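Local structure of 2-dehydro-3-deoxy-d-gluconate/2-dehydro-3-deoxy-phosphogluconate aldolase (Picrophilus torridus, 4UXD) at residues C30-P35 with D60-M65. The protein is an aldolase of the dihydrodipicolinate synthetase family, built as a beta/alpha barrel. Numbering follows the deposited sequence.
Sequences CPMITP and DYLFPM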
# COMPACT_ATOMS: atom_id res chain seq x y z
N CYS A 30 9.96 -27.04 11.28
CA CYS A 30 8.80 -27.21 10.40
C CYS A 30 7.55 -26.50 10.91
O CYS A 30 6.99 -26.88 11.94
CB CYS A 30 8.46 -28.67 10.19
SG CYS A 30 6.92 -28.87 9.24
N PRO A 31 7.08 -25.47 10.19
CA PRO A 31 5.78 -24.93 10.57
C PRO A 31 4.70 -25.88 10.04
O PRO A 31 4.34 -25.85 8.85
CB PRO A 31 5.75 -23.56 9.89
CG PRO A 31 6.58 -23.72 8.68
CD PRO A 31 7.59 -24.84 8.97
N MET A 32 4.24 -26.75 10.93
CA MET A 32 3.38 -27.88 10.56
C MET A 32 2.05 -27.44 9.97
O MET A 32 1.40 -26.54 10.50
CB MET A 32 3.10 -28.76 11.77
CG MET A 32 4.33 -29.36 12.43
SD MET A 32 3.91 -30.33 13.89
CE MET A 32 2.93 -31.63 13.14
N ILE A 33 1.64 -28.09 8.88
CA ILE A 33 0.24 -28.02 8.50
C ILE A 33 -0.56 -28.77 9.54
O ILE A 33 -0.04 -29.64 10.24
CB ILE A 33 -0.03 -28.61 7.10
CG1 ILE A 33 0.43 -30.07 7.04
CG2 ILE A 33 0.65 -27.77 6.02
CD1 ILE A 33 -0.06 -30.81 5.83
N THR A 34 -1.84 -28.44 9.63
CA THR A 34 -2.77 -29.23 10.43
C THR A 34 -3.61 -30.12 9.50
O THR A 34 -4.62 -29.66 8.95
CB THR A 34 -3.69 -28.29 11.22
OG1 THR A 34 -2.89 -27.30 11.87
CG2 THR A 34 -4.49 -29.06 12.25
N PRO A 35 -3.21 -31.40 9.32
CA PRO A 35 -3.92 -32.25 8.35
C PRO A 35 -5.42 -32.37 8.65
O PRO A 35 -5.80 -32.45 9.82
CB PRO A 35 -3.23 -33.61 8.49
CG PRO A 35 -1.88 -33.30 9.01
CD PRO A 35 -2.09 -32.13 9.94
N ASP A 60 14.62 -30.25 13.16
CA ASP A 60 15.01 -30.14 14.56
C ASP A 60 13.86 -29.74 15.48
O ASP A 60 13.84 -30.09 16.64
CB ASP A 60 16.14 -29.12 14.70
CG ASP A 60 17.26 -29.38 13.73
OD1 ASP A 60 18.13 -30.21 14.06
OD2 ASP A 60 17.28 -28.76 12.65
N TYR A 61 12.91 -28.97 14.95
CA TYR A 61 11.78 -28.51 15.75
C TYR A 61 10.47 -28.70 15.01
O TYR A 61 10.40 -28.55 13.79
CB TYR A 61 11.93 -27.04 16.13
CG TYR A 61 13.19 -26.73 16.88
CD1 TYR A 61 14.36 -26.42 16.21
CD2 TYR A 61 13.22 -26.73 18.26
CE1 TYR A 61 15.52 -26.13 16.89
CE2 TYR A 61 14.38 -26.44 18.96
CZ TYR A 61 15.53 -26.15 18.26
OH TYR A 61 16.69 -25.87 18.94
N LEU A 62 9.45 -29.08 15.78
CA LEU A 62 8.08 -29.08 15.31
C LEU A 62 7.43 -27.82 15.82
O LEU A 62 7.53 -27.48 17.02
CB LEU A 62 7.31 -30.30 15.81
CG LEU A 62 7.95 -31.68 15.64
CD1 LEU A 62 6.90 -32.76 15.89
CD2 LEU A 62 8.60 -31.82 14.28
N PHE A 63 6.77 -27.13 14.89
CA PHE A 63 6.07 -25.89 15.16
C PHE A 63 4.61 -26.08 14.77
O PHE A 63 4.19 -25.67 13.68
CB PHE A 63 6.72 -24.74 14.39
CG PHE A 63 5.97 -23.43 14.48
CD1 PHE A 63 5.03 -23.20 15.48
CD2 PHE A 63 6.21 -22.43 13.54
CE1 PHE A 63 4.36 -22.01 15.55
CE2 PHE A 63 5.53 -21.24 13.61
CZ PHE A 63 4.61 -21.02 14.62
N PRO A 64 3.81 -26.67 15.65
CA PRO A 64 2.38 -26.79 15.37
C PRO A 64 1.64 -25.47 15.55
O PRO A 64 1.99 -24.68 16.43
CB PRO A 64 1.91 -27.83 16.39
CG PRO A 64 2.86 -27.66 17.54
CD PRO A 64 4.18 -27.30 16.94
N MET A 65 0.62 -25.26 14.72
CA MET A 65 -0.29 -24.11 14.81
C MET A 65 0.43 -22.78 14.57
O MET A 65 0.20 -21.79 15.27
CB MET A 65 -1.01 -24.11 16.16
CG MET A 65 -2.07 -25.21 16.31
SD MET A 65 -3.47 -25.02 15.18
CE MET A 65 -4.33 -26.57 15.44
O HOH W 1 0.07 -27.12 12.86
O HOH W 2 2.46 -24.35 11.82
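The ring of Phe63 lies obliquely beside Pro31, its CD2 3.8 Å from Pro31 CB. Phe63 CG is anti to the backbone N and beside the carbonyl carbon (chi1 173°), which brings the ring alongside the proline. Pro31 lacks an N-H, but the ladder to 61-63 uses the polar atoms of its neighbours: Met32 N bonds to Phe63 O at 3.0 Å, from above the carbonyl plane, while Phe63 N donates to Cys30 O and Cys30 N to Tyr61 O. These parallel ladder bonds join the first two strands of the beta/alpha barrel, 27-31 and 61-63, connected through helix 44-56 in a beta-alpha-beta unit. On the face carrying Cys30 and Leu62, the extended chi2 of Met32 (177°) carries SD to 3.9 Å from Leu62 CB and 4.1 Å from Pro64 CB. Beyond the strands water takes over: one molecule accepts from Met65 N at 2.7 Å and donates to Met32 O and Thr34 OG1, while a second links Met32 O to Phe63 O. Threonine suits position 34 by offering a hydroxyl to water and Gly69 O and a methyl, CG2, 4.0 Å from Met65 CE. The Phe63 ring also makes a cation-pi interaction with Lys182, and a glycerol lies against Pro31.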